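Local coordinates for protein transferrin (Manduca sexta, PDB 6WB6) that binds a single ferric ion together with a carbonate anion and carries iron as a secreted insect transferrin, at residues A[109-114]-A[216-221]; A[392-397]-A[419-424]; A[440-445]-A[558-563]. All blocks are in the same frame, centred on the assembly; numbering follows the deposited sequence.

In the fold
Following the chain from the N terminus, contact 1 closes a loop of 101 residues in the first lobe, pairing strand 112-114 with strand 218-222 in the mixed sheet that also holds strand 90-97. The second lobe holds the other two contacts. Contact 2 closes a short loop of 21 residues, seating helix 390-399 against the chain that leads into strand 422-428. Strand 437-443 is the next strand, and contact 3 joins it to strand 557-560 across 112 residues. The three loops follow in series; none nests or crosses. Contacts 1 and 3 lie in corresponding mixed sheets of the two lobes, with centres about 58 Å apart.

Contact 1 of 3, residues A[109-114]-A[216-221]; sequences KGLRSC and GEVAFT
Glu217 grips Arg112 through both its backbone and its side chain. Glu217 CG is anti to the carbonyl carbon (chi1 -78°), and the chain runs on extended to Arg112. Glu217 OE1 accepts the backbone N of Arg112 at 2.8 Å, in a nearly straight bond. The carboxylate also stacks on the guanidinium, with the two planes 16° apart. OE1 lies over the centre of the guanidinium. Arg112 NH2 and Glu217 OE2 are 3.4 Å apart; this salt bridge is one of charge, since no N-H points at the oxygen. An alanine for Glu217 would probably leave Arg112 N without its acceptor and the guanidinium without the opposite charge stacked on it.

Arg112 O is gripped by two N-H groups, Glu217 N at 2.6 Å and Val218 N at 3.2 Å. A water links Gly110 O to Glu217 OE1. Outside the contact, Arg112 NE is hydrogen-bonded to Asn215 O.

Beyond this the two strands run parallel, their axes 22° apart. Cys114 N meets Val218 O at 2.7 Å, and Phe220 N meets Cys114 O at 2.8 Å. Ser113 and Val218 share one face of the sheet, where Ser113 CB touches Val218 CG1 at 3.7 Å. Ser113 CB also reaches the edge of the Phe220 ring. Leu111 CD1 packs on Val218 CB, the two side chains crossing at about a right angle. Cys114 and Ala219 share the other face. A disulfide ties Cys114 to Cys210, and Ala219 packs on Leu211 of helix 203-213.

Strand 218-222 also pairs with strand 90-97, which begins with the iron ligand Tyr90. The Phe220 side chain comes within about 4 Å of Gly123, part of the carbonate pocket. The arrangement is a parallel strand pair inside the mixed sheet of a transferrin lobe, beside the carbonate pocket.

Contact 2 of 3, residues A[392-397]-A[419-424]; sequences ACLKSV and YNLHPV
Tyr419 lays one face of its ring on the helix backbone at Leu394 and Lys395. Lys395 N stands 3.7 Å above the ring plane, over its centre, with Leu394 C beside it. Leu394 CB touches the ring at Tyr419 CE2, 3.4 Å away. Across the ring, Lys395 CB meets Tyr419 CE1 at 3.7 Å. The polar ends turn to other partners: Tyr419 OH is hydrogen-bonded to Asp391 OD1, and Lys395 NZ forms a salt bridge with Asp399.

Leu421 fits its two methyls to successive parts of the same helix. Leu421 CD1 lies against Leu394 CD2 at 3.8 Å and close to Leu394 O. Leu421 CD2 presses on Val397 CG1 at 3.5 Å, tighter than usual for two carbons. Val589 of strand 587-590 packs on both Leu394 and Leu421, so the helix packs on the antiparallel sheet that holds strands 422-428 and 587-590.

No hydrogen bond spans the two segments. The contact is mostly apolar, with the ring laid on a helix peptide, so the fit of ring and methyl surfaces rather than directed bonds holds the segments here.

Contact 3 of 3, residues A[440-445]-A[558-563]; sequences AVVKKG and ELLCLN
Val441 and Val442 pair with Leu559 and Glu558 in an antiparallel ladder, strongly twisted, with the short strand axes at 126°. The ladder belongs to the mixed sheet of the second transferrin lobe, where strand 437-443 also pairs with strands 542-545 and 581-582. Val442 and Glu558 form a hydrogen-bonded pair: Val442 N meets Glu558 O at 2.9 Å, and Glu558 N meets Val442 O at 2.8 Å. Val441 and Leu559 form the next, non-hydrogen-bonded pair. Leu560 N then bonds Ala440 O at 2.7 Å, almost straight (177°).

On the face of Val441 and Leu559, the Val441 CG2 methyl touches Leu559 CD2. On the other face Val442 CG2 sits between its own backbone N and carbonyl carbon, which brings it over Glu558 O at 3.6 Å. Ala440 CB packs on Leu560 CB and also reaches Leu562 CD1.

At the exposed end, Lys444 crosses Glu558 at about a right angle. Its CG rests on Glu558 CD at 3.7 Å, but the charged ends do not meet. Glu558 OE1 instead forms a salt bridge with Arg569 of the neighbouring strand 569-570. Past Leu560 the chain bends in an inverse gamma turn centred on Cys561, which is disulfide-bonded to Cys578. Beside this bend one water accepts from Ala440 N at 2.9 Å and lies 2.7 Å from Leu560 O, bridging the two strands.

Contact 1 of 3, residues A[109-114]-A[216-221]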
loop_
_atom_site.group_PDB
_atom_site.type_symbol
_atom_site.label_atom_id
_atom_site.label_comp_id
_atom_site.label_asym_id
_atom_site.label_seq_id
_atom_site.Cartn_x
_atom_site.Cartn_y
_atom_site.Cartn_z
ATOM N N LYS A 109 15.707 -16.699 23.994
ATOM C CA LYS A 109 16.771 -15.752 23.692
ATOM C C LYS A 109 18.013 -16.502 23.253
ATOM O O LYS A 109 18.373 -17.524 23.833
ATOM C CB LYS A 109 17.114 -14.895 24.917
ATOM C CG LYS A 109 18.290 -13.902 24.680
ATOM C CD LYS A 109 18.648 -13.145 25.966
ATOM C CE LYS A 109 18.913 -11.625 25.748
ATOM N NZ LYS A 109 20.023 -11.320 24.785
ATOM N N GLY A 110 18.679 -15.972 22.239
ATOM C CA GLY A 110 19.885 -16.565 21.753
ATOM C C GLY A 110 19.685 -17.761 20.853
ATOM O O GLY A 110 20.676 -18.311 20.357
ATOM N N LEU A 111 18.448 -18.169 20.604
ATOM C CA LEU A 111 18.213 -19.325 19.755
ATOM C C LEU A 111 18.261 -18.933 18.283
ATOM O O LEU A 111 18.073 -17.770 17.917
ATOM C CB LEU A 111 16.867 -19.962 20.064
ATOM C CG LEU A 111 16.666 -20.586 21.437
ATOM C CD1 LEU A 111 15.281 -21.204 21.452
ATOM C CD2 LEU A 111 17.684 -21.613 21.755
ATOM N N ARG A 112 18.536 -19.925 17.436
ATOM C CA ARG A 112 18.343 -19.785 16.004
ATOM C C ARG A 112 16.881 -20.073 15.667
ATOM O O ARG A 112 16.410 -21.202 15.848
ATOM C CB ARG A 112 19.274 -20.727 15.254
ATOM C CG ARG A 112 20.752 -20.605 15.620
ATOM C CD ARG A 112 21.561 -21.524 14.719
ATOM N NE ARG A 112 21.315 -22.918 15.073
ATOM C CZ ARG A 112 21.884 -23.524 16.107
ATOM N NH1 ARG A 112 22.748 -22.854 16.856
ATOM N NH2 ARG A 112 21.597 -24.789 16.380
ATOM N N SER A 113 16.181 -19.057 15.147
ATOM C CA SER A 113 14.725 -19.034 15.035
ATOM C C SER A 113 14.272 -19.147 13.588
ATOM O O SER A 113 14.875 -18.558 12.694
ATOM C CB SER A 113 14.155 -17.739 15.625
ATOM O OG SER A 113 14.574 -16.601 14.896
ATOM N N CYS A 114 13.192 -19.902 13.374
ATOM C CA CYS A 114 12.665 -20.185 12.049
ATOM C C CYS A 114 11.262 -19.618 11.938
ATOM O O CYS A 114 10.340 -20.075 12.625
ATOM C CB CYS A 114 12.647 -21.689 11.768
ATOM S SG CYS A 114 14.215 -22.523 11.960
ATOM N N GLY A 216 17.934 -25.116 12.879
ATOM C CA GLY A 216 17.219 -24.139 13.673
ATOM C C GLY A 216 16.842 -24.708 15.017
ATOM O O GLY A 216 16.783 -25.913 15.204
ATOM N N GLU A 217 16.576 -23.822 15.977
ATOM C CA GLU A 217 16.292 -24.277 17.328
ATOM C C GLU A 217 14.888 -23.964 17.803
ATOM O O GLU A 217 14.464 -24.514 18.827
ATOM C CB GLU A 217 17.303 -23.676 18.311
ATOM C CG GLU A 217 18.658 -24.366 18.299
ATOM C CD GLU A 217 19.753 -23.449 18.807
ATOM O OE1 GLU A 217 19.702 -22.252 18.433
ATOM O OE2 GLU A 217 20.640 -23.913 19.576
ATOM N N VAL A 218 14.163 -23.100 17.102
ATOM C CA VAL A 218 12.759 -22.848 17.378
ATOM C C VAL A 218 12.101 -22.467 16.065
ATOM O O VAL A 218 12.711 -21.803 15.232
ATOM C CB VAL A 218 12.597 -21.746 18.454
ATOM C CG1 VAL A 218 13.233 -20.450 17.983
ATOM C CG2 VAL A 218 11.143 -21.535 18.777
ATOM N N ALA A 219 10.864 -22.914 15.870
ATOM C CA ALA A 219 10.093 -22.615 14.667
ATOM C C ALA A 219 8.780 -22.019 15.128
ATOM O O ALA A 219 8.174 -22.523 16.074
ATOM C CB ALA A 219 9.833 -23.864 13.818
ATOM N N PHE A 220 8.394 -20.905 14.528
ATOM C CA PHE A 220 7.089 -20.304 14.754
ATOM C C PHE A 220 6.206 -20.612 13.545
ATOM O O PHE A 220 6.467 -20.130 12.440
ATOM C CB PHE A 220 7.231 -18.799 14.986
ATOM C CG PHE A 220 8.122 -18.457 16.161
ATOM C CD1 PHE A 220 7.653 -18.571 17.451
ATOM C CD2 PHE A 220 9.425 -18.047 15.972
ATOM C CE1 PHE A 220 8.463 -18.257 18.532
ATOM C CE2 PHE A 220 10.245 -17.735 17.063
ATOM C CZ PHE A 220 9.758 -17.850 18.337
ATOM N N THR A 221 5.170 -21.415 13.749
ATOM C CA THR A 221 4.330 -21.791 12.639
ATOM C C THR A 221 2.924 -22.082 13.178
ATOM O O THR A 221 2.528 -21.574 14.237
ATOM C CB THR A 221 5.015 -22.947 11.896
ATOM O OG1 THR A 221 4.244 -23.316 10.771
ATOM C CG2 THR A 221 5.239 -24.159 12.840
HETATM O O HOH W 1 21.654 -20.626 19.222
#

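Contact 2 of 3, residues A[392-397]-A[419-424]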
loop_
_atom_site.group_PDB
_atom_site.type_symbol
_atom_site.label_atom_id
_atom_site.label_comp_id
_atom_site.label_asym_id
_atom_site.label_seq_id
_atom_site.Cartn_x
_atom_site.Cartn_y
_atom_site.Cartn_z
ATOM N N ALA A 392 -0.678 26.621 4.769
ATOM C CA ALA A 392 -0.748 26.441 6.216
ATOM C C ALA A 392 -0.353 25.032 6.630
ATOM O O ALA A 392 0.142 24.838 7.744
ATOM C CB ALA A 392 -2.142 26.751 6.745
ATOM N N CYS A 393 -0.593 24.032 5.773
ATOM C CA CYS A 393 -0.086 22.697 6.075
ATOM C C CYS A 393 1.432 22.678 6.001
ATOM O O CYS A 393 2.092 22.020 6.813
ATOM C CB CYS A 393 -0.674 21.657 5.109
ATOM S SG CYS A 393 -2.164 20.882 5.701
ATOM N N LEU A 394 1.997 23.364 5.005
ATOM C CA LEU A 394 3.445 23.412 4.879
ATOM C C LEU A 394 4.069 24.116 6.070
ATOM O O LEU A 394 5.045 23.634 6.644
ATOM C CB LEU A 394 3.837 24.108 3.580
ATOM C CG LEU A 394 3.400 23.362 2.331
ATOM C CD1 LEU A 394 3.629 24.274 1.155
ATOM C CD2 LEU A 394 4.162 22.028 2.187
ATOM N N LYS A 395 3.552 25.285 6.432
ATOM C CA LYS A 395 4.030 25.925 7.651
ATOM C C LYS A 395 3.939 24.970 8.822
ATOM O O LYS A 395 4.818 24.952 9.689
ATOM C CB LYS A 395 3.221 27.185 7.948
ATOM C CG LYS A 395 3.535 27.851 9.283
ATOM C CD LYS A 395 5.024 28.263 9.414
ATOM C CE LYS A 395 5.204 29.372 10.478
ATOM N NZ LYS A 395 6.636 29.549 10.952
ATOM N N SER A 396 2.856 24.203 8.897
ATOM C CA SER A 396 2.679 23.351 10.059
ATOM C C SER A 396 3.734 22.262 10.092
ATOM O O SER A 396 4.236 21.914 11.168
ATOM C CB SER A 396 1.276 22.745 10.067
ATOM O OG SER A 396 1.115 21.785 11.101
ATOM N N VAL A 397 4.086 21.697 8.934
ATOM C CA VAL A 397 5.175 20.719 8.917
ATOM C C VAL A 397 6.462 21.376 9.428
ATOM O O VAL A 397 7.168 20.829 10.280
ATOM C CB VAL A 397 5.342 20.113 7.513
ATOM C CG1 VAL A 397 6.494 19.066 7.469
ATOM C CG2 VAL A 397 4.034 19.411 7.065
ATOM N N TYR A 419 9.935 26.815 3.457
ATOM C CA TYR A 419 9.718 26.138 4.750
ATOM C C TYR A 419 10.788 25.134 5.096
ATOM O O TYR A 419 10.582 24.442 6.025
ATOM C CB TYR A 419 8.414 25.378 4.697
ATOM C CG TYR A 419 7.260 26.305 4.613
ATOM C CD1 TYR A 419 7.032 27.184 5.646
ATOM C CD2 TYR A 419 6.482 26.353 3.483
ATOM C CE1 TYR A 419 5.992 28.062 5.595
ATOM C CE2 TYR A 419 5.384 27.176 3.442
ATOM C CZ TYR A 419 5.226 28.084 4.459
ATOM O OH TYR A 419 4.247 28.960 4.425
ATOM N N ASN A 420 11.873 25.115 4.350
ATOM C CA ASN A 420 12.956 24.159 4.563
ATOM C C ASN A 420 12.422 22.736 4.728
ATOM O O ASN A 420 12.864 21.971 5.594
ATOM C CB ASN A 420 13.804 24.561 5.763
ATOM C CG ASN A 420 15.146 23.912 5.746
ATOM O OD1 ASN A 420 15.601 23.426 4.700
ATOM N ND2 ASN A 420 15.808 23.892 6.908
ATOM N N LEU A 421 11.459 22.382 3.887
ATOM C CA LEU A 421 10.949 21.024 3.805
ATOM C C LEU A 421 11.592 20.316 2.627
ATOM O O LEU A 421 12.225 20.933 1.772
ATOM C CB LEU A 421 9.427 21.033 3.659
ATOM C CG LEU A 421 8.705 21.851 4.727
ATOM C CD1 LEU A 421 7.229 21.987 4.360
ATOM C CD2 LEU A 421 8.882 21.173 6.060
ATOM N N HIS A 422 11.379 19.001 2.560
ATOM C CA HIS A 422 11.960 18.203 1.500
ATOM C C HIS A 422 11.023 17.049 1.158
ATOM O O HIS A 422 10.315 16.538 2.036
ATOM C CB HIS A 422 13.335 17.668 1.925
ATOM C CG HIS A 422 13.264 16.575 2.947
ATOM N ND1 HIS A 422 13.186 16.824 4.304
ATOM C CD2 HIS A 422 13.274 15.227 2.813
ATOM C CE1 HIS A 422 13.158 15.678 4.960
ATOM N NE2 HIS A 422 13.209 14.691 4.078
ATOM N N PRO A 423 11.013 16.602 -0.089
ATOM C CA PRO A 423 10.058 15.553 -0.480
ATOM C C PRO A 423 10.451 14.214 0.096
ATOM O O PRO A 423 11.632 13.886 0.176
ATOM C CB PRO A 423 10.129 15.546 -2.007
ATOM C CG PRO A 423 11.422 16.152 -2.353
ATOM C CD PRO A 423 11.838 17.062 -1.214
ATOM N N VAL A 424 9.446 13.439 0.506
ATOM C CA VAL A 424 9.655 12.107 1.063
ATOM C C VAL A 424 9.162 11.027 0.118
ATOM O O VAL A 424 9.833 10.008 -0.077
ATOM C CB VAL A 424 8.979 11.976 2.447
ATOM C CG1 VAL A 424 9.045 10.508 2.962
ATOM C CG2 VAL A 424 9.612 12.912 3.441
#

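Contact 3 of 3, residues A[440-445]-A[558-563]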
loop_
_atom_site.group_PDB
_atom_site.type_symbol
_atom_site.label_atom_id
_atom_site.label_comp_id
_atom_site.label_asym_id
_atom_site.label_seq_id
_atom_site.Cartn_x
_atom_site.Cartn_y
_atom_site.Cartn_z
ATOM N N ALA A 440 8.799 15.818 -25.437
ATOM C CA ALA A 440 8.883 16.596 -26.667
ATOM C C ALA A 440 8.396 15.705 -27.795
ATOM O O ALA A 440 9.092 14.756 -28.178
ATOM C CB ALA A 440 10.307 17.063 -26.936
ATOM N N VAL A 441 7.211 16.015 -28.321
ATOM C CA VAL A 441 6.562 15.199 -29.339
ATOM C C VAL A 441 6.904 15.780 -30.705
ATOM O O VAL A 441 6.786 17.000 -30.914
ATOM C CB VAL A 441 5.039 15.161 -29.117
ATOM C CG1 VAL A 441 4.364 14.248 -30.114
ATOM C CG2 VAL A 441 4.715 14.739 -27.683
ATOM N N VAL A 442 7.357 14.914 -31.618
ATOM C CA VAL A 442 7.679 15.276 -32.995
ATOM C C VAL A 442 6.954 14.316 -33.938
ATOM O O VAL A 442 6.582 13.211 -33.556
ATOM C CB VAL A 442 9.198 15.251 -33.275
ATOM C CG1 VAL A 442 9.875 16.464 -32.629
ATOM C CG2 VAL A 442 9.857 13.930 -32.782
ATOM N N LYS A 443 6.726 14.767 -35.173
ATOM C CA LYS A 443 6.235 13.867 -36.206
ATOM C C LYS A 443 7.328 12.884 -36.601
ATOM O O LYS A 443 8.518 13.200 -36.566
ATOM C CB LYS A 443 5.781 14.640 -37.438
ATOM C CG LYS A 443 4.532 15.468 -37.217
ATOM C CD LYS A 443 3.823 15.788 -38.513
ATOM C CE LYS A 443 2.564 16.591 -38.221
ATOM N NZ LYS A 443 1.838 17.079 -39.419
ATOM N N LYS A 444 6.925 11.676 -36.973
ATOM C CA LYS A 444 7.920 10.717 -37.406
ATOM C C LYS A 444 8.632 11.249 -38.636
ATOM O O LYS A 444 8.015 11.845 -39.519
ATOM C CB LYS A 444 7.283 9.361 -37.705
ATOM C CG LYS A 444 6.956 8.573 -36.451
ATOM C CD LYS A 444 6.849 7.093 -36.715
ATOM C CE LYS A 444 6.149 6.396 -35.553
ATOM N NZ LYS A 444 6.166 4.917 -35.685
ATOM N N GLY A 445 9.949 11.060 -38.678
ATOM C CA GLY A 445 10.712 11.386 -39.860
ATOM C C GLY A 445 11.106 12.836 -40.019
ATOM O O GLY A 445 11.808 13.157 -40.986
ATOM N N GLU A 558 6.409 10.641 -32.540
ATOM C CA GLU A 558 7.502 10.070 -31.776
ATOM C C GLU A 558 7.864 11.039 -30.669
ATOM O O GLU A 558 7.464 12.205 -30.680
ATOM C CB GLU A 558 8.733 9.833 -32.653
ATOM C CG GLU A 558 8.916 8.453 -33.184
ATOM C CD GLU A 558 9.968 8.457 -34.270
ATOM O OE1 GLU A 558 10.403 9.574 -34.641
ATOM O OE2 GLU A 558 10.347 7.373 -34.754
ATOM N N LEU A 559 8.683 10.565 -29.739
ATOM C CA LEU A 559 9.273 11.424 -28.724
ATOM C C LEU A 559 10.699 11.762 -29.115
ATOM O O LEU A 559 11.429 10.907 -29.617
ATOM C CB LEU A 559 9.243 10.748 -27.360
ATOM C CG LEU A 559 7.818 10.350 -26.974
ATOM C CD1 LEU A 559 7.793 9.639 -25.618
ATOM C CD2 LEU A 559 6.900 11.597 -26.985
ATOM N N LEU A 560 11.058 13.024 -28.934
ATOM C CA LEU A 560 12.424 13.508 -29.104
ATOM C C LEU A 560 13.117 13.409 -27.755
ATOM O O LEU A 560 12.745 14.122 -26.817
ATOM C CB LEU A 560 12.410 14.952 -29.604
ATOM C CG LEU A 560 13.740 15.677 -29.757
ATOM C CD1 LEU A 560 14.554 14.957 -30.806
ATOM C CD2 LEU A 560 13.521 17.137 -30.121
ATOM N N CYS A 561 14.138 12.543 -27.667
ATOM C CA CYS A 561 14.806 12.207 -26.407
ATOM C C CYS A 561 15.833 13.269 -26.012
ATOM O O CYS A 561 17.034 13.024 -25.912
ATOM C CB CYS A 561 15.466 10.841 -26.527
ATOM S SG CYS A 561 14.429 9.618 -27.280
ATOM N N LEU A 562 15.342 14.476 -25.771
ATOM C CA LEU A 562 16.248 15.538 -25.366
ATOM C C LEU A 562 17.030 15.186 -24.100
ATOM O O LEU A 562 18.083 15.789 -23.844
ATOM C CB LEU A 562 15.459 16.847 -25.170
ATOM C CG LEU A 562 14.872 17.446 -26.460
ATOM C CD1 LEU A 562 13.843 18.552 -26.210
ATOM C CD2 LEU A 562 16.013 17.971 -27.313
ATOM N N ASN A 563 16.564 14.212 -23.316
ATOM C CA ASN A 563 17.314 13.810 -22.128
ATOM C C ASN A 563 18.546 12.982 -22.458
ATOM O O ASN A 563 19.487 12.954 -21.666
ATOM C CB ASN A 563 16.452 12.988 -21.187
ATOM C CG ASN A 563 15.951 11.727 -21.838
ATOM O OD1 ASN A 563 15.423 11.771 -22.946
ATOM N ND2 ASN A 563 16.134 10.590 -21.174
HETATM O O HOH W 2 10.524 13.528 -25.348
#